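Local structure of CrtC domain-containing protein (Fusarium vanettenii 77-13-4, 7A0T) at residues S134-Y139 and I149-T154. The protein is of unknown function but, with its paired lipocalin-like domains of the CrtC family, probably binds or transforms a small hydrophobic molecule. Residues are numbered along the deposited sequence; the frame is centred on the assembly and turned at random.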
loop_
_atom_site.group_PDB
_atom_site.type_symbol
_atom_site.label_atom_id
_atom_site.label_comp_id
_atom_site.label_asym_id
_atom_site.label_seq_id
_atom_site.Cartn_x
_atom_site.Cartn_y
_atom_site.Cartn_z
ATOM N N SER A 134 2.208 13.330 11.710
ATOM C CA SER A 134 2.305 12.518 12.931
ATOM C C SER A 134 1.002 11.810 13.285
ATOM O O SER A 134 1.038 10.752 13.927
ATOM C CB SER A 134 2.745 13.391 14.105
ATOM O OG SER A 134 4.023 13.955 13.866
ATOM N N LYS A 135 -0.153 12.380 12.930
ATOM C CA LYS A 135 -1.446 11.752 13.193
ATOM C C LYS A 135 -2.307 11.878 11.947
ATOM O O LYS A 135 -2.554 12.988 11.465
ATOM C CB LYS A 135 -2.142 12.388 14.401
ATOM C CG LYS A 135 -3.616 12.030 14.530
ATOM C CD LYS A 135 -3.855 10.548 14.775
ATOM C CE LYS A 135 -4.337 10.286 16.195
ATOM N NZ LYS A 135 -3.216 10.118 17.169
ATOM N N LEU A 136 -2.762 10.736 11.425
ATOM C CA LEU A 136 -3.476 10.675 10.157
ATOM C C LEU A 136 -4.763 9.875 10.323
ATOM O O LEU A 136 -4.961 9.161 11.310
ATOM C CB LEU A 136 -2.584 10.059 9.066
ATOM C CG LEU A 136 -1.222 10.722 8.836
ATOM C CD1 LEU A 136 -0.290 9.794 8.007
ATOM C CD2 LEU A 136 -1.359 12.058 8.123
ATOM N N ARG A 137 -5.653 9.992 9.341
ATOM C CA ARG A 137 -6.969 9.365 9.432
ATOM C C ARG A 137 -7.415 8.903 8.048
ATOM O O ARG A 137 -7.346 9.678 7.091
ATOM C CB ARG A 137 -7.990 10.354 10.018
ATOM C CG ARG A 137 -9.358 9.756 10.312
ATOM C CD ARG A 137 -10.398 10.835 10.603
ATOM N NE ARG A 137 -10.105 11.528 11.852
ATOM C CZ ARG A 137 -10.469 11.099 13.052
ATOM N NH1 ARG A 137 -11.164 9.984 13.180
ATOM N NH2 ARG A 137 -10.139 11.795 14.126
ATOM N N SER A 138 -7.847 7.649 7.937
ATOM C CA SER A 138 -8.549 7.151 6.756
ATOM C C SER A 138 -9.971 6.821 7.182
ATOM O O SER A 138 -10.173 6.120 8.181
ATOM C CB SER A 138 -7.871 5.917 6.151
ATOM O OG SER A 138 -6.620 6.229 5.560
ATOM N N TYR A 139 -10.954 7.342 6.445
ATOM C CA TYR A 139 -12.346 7.183 6.838
ATOM C C TYR A 139 -13.220 7.009 5.599
ATOM O O TYR A 139 -12.911 7.523 4.521
ATOM C CB TYR A 139 -12.827 8.387 7.674
ATOM C CG TYR A 139 -12.826 9.698 6.902
ATOM C CD1 TYR A 139 -11.666 10.457 6.766
ATOM C CD2 TYR A 139 -13.988 10.173 6.300
ATOM C CE1 TYR A 139 -11.665 11.652 6.051
ATOM C CE2 TYR A 139 -13.996 11.376 5.592
ATOM C CZ TYR A 139 -12.833 12.108 5.465
ATOM O OH TYR A 139 -12.846 13.304 4.745
ATOM N N ILE A 149 -10.417 5.244 10.812
ATOM C CA ILE A 149 -9.148 4.676 11.292
ATOM C C ILE A 149 -8.106 5.783 11.427
ATOM O O ILE A 149 -7.797 6.477 10.451
ATOM C CB ILE A 149 -8.628 3.581 10.348
ATOM C CG1 ILE A 149 -9.711 2.545 10.081
ATOM C CG2 ILE A 149 -7.358 2.933 10.927
ATOM C CD1 ILE A 149 -9.343 1.537 8.966
ATOM N N THR A 150 -7.540 5.931 12.616
ATOM C CA THR A 150 -6.421 6.841 12.796
ATOM C C THR A 150 -5.133 6.049 12.995
ATOM O O THR A 150 -5.157 4.883 13.410
ATOM C CB THR A 150 -6.649 7.795 13.980
ATOM O OG1 THR A 150 -6.786 7.047 15.196
ATOM C CG2 THR A 150 -7.910 8.602 13.746
ATOM N N TYR A 151 -4.005 6.678 12.657
ATOM C CA TYR A 151 -2.713 6.018 12.800
ATOM C C TYR A 151 -1.640 7.078 13.008
ATOM O O TYR A 151 -1.736 8.191 12.474
ATOM C CB TYR A 151 -2.388 5.083 11.609
ATOM C CG TYR A 151 -2.826 5.600 10.249
ATOM C CD1 TYR A 151 -4.154 5.516 9.845
ATOM C CD2 TYR A 151 -1.905 6.172 9.369
ATOM C CE1 TYR A 151 -4.558 6.011 8.617
ATOM C CE2 TYR A 151 -2.304 6.652 8.123
ATOM C CZ TYR A 151 -3.630 6.573 7.762
ATOM O OH TYR A 151 -4.036 7.069 6.547
ATOM N N ASP A 152 -0.663 6.746 13.853
ATOM C CA ASP A 152 0.417 7.647 14.235
ATOM C C ASP A 152 1.717 7.167 13.597
ATOM O O ASP A 152 1.961 5.957 13.497
ATOM C CB ASP A 152 0.603 7.716 15.769
ATOM C CG ASP A 152 -0.691 8.051 16.529
ATOM O OD1 ASP A 152 -1.423 8.974 16.122
ATOM O OD2 ASP A 152 -0.973 7.386 17.554
ATOM N N ALA A 153 2.578 8.117 13.230
ATOM C CA ALA A 153 3.812 7.824 12.496
ATOM C C ALA A 153 4.907 7.355 13.456
ATOM O O ALA A 153 5.940 8.001 13.639
ATOM C CB ALA A 153 4.266 9.048 11.713
ATOM N N THR A 154 4.688 6.170 14.031
ATOM C CA THR A 154 5.588 5.576 15.019
ATOM C C THR A 154 6.490 4.514 14.406
ATOM O O THR A 154 6.819 3.512 15.067
ATOM C CB THR A 154 4.787 4.955 16.166
ATOM O OG1 THR A 154 4.020 3.849 15.658
ATOM C CG2 THR A 154 3.851 5.970 16.809
#
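The ring of Tyr151 leans across the neighbouring strand and overlaps Leu136, with CE2 lying 3.5 Å from Leu136 CB and 3.7 Å from Leu136 CD1. Its CG sits between the backbone N and the carbonyl carbon (chi1 38°), which swings the ring across to Leu136 and on to Ser138. There Ser138 OG meets the ring edge in plane and shares a hydrogen bond of 2.9 Å with Tyr151 OH; the serine hydroxyl is also bonded to Ser61. Ile125 and Tyr205 pack against the same tyrosine from other strands of the N-terminal lipocalin domain.

Beneath these side chains the two arms of an antiparallel hairpin are joined by paired backbone bonds, Leu136 with Tyr151 and Ser138 with Ile149, and Ala153 N extends the series to Ser134 O. At the non-hydrogen-bonded pairs the other face is polar and partly exposed. Thr150 CG2 lies over one face of the Arg137 guanidinium, 3.6 Å from CZ, while Glu128 and Asp148 bind that group through salt bridges. Lys135, bent along its chain, runs alongside Asp152; the salt bridge modelled from NZ to OD1 is implausibly short and its detail doubtful, the lysine having two conformers.

On the buried face, the hydroxyl bond from Tyr151 to Ser138, continued to Ser61, gives the ring a polar end that would help set its orientation while Leu136 packs on its CE2 side.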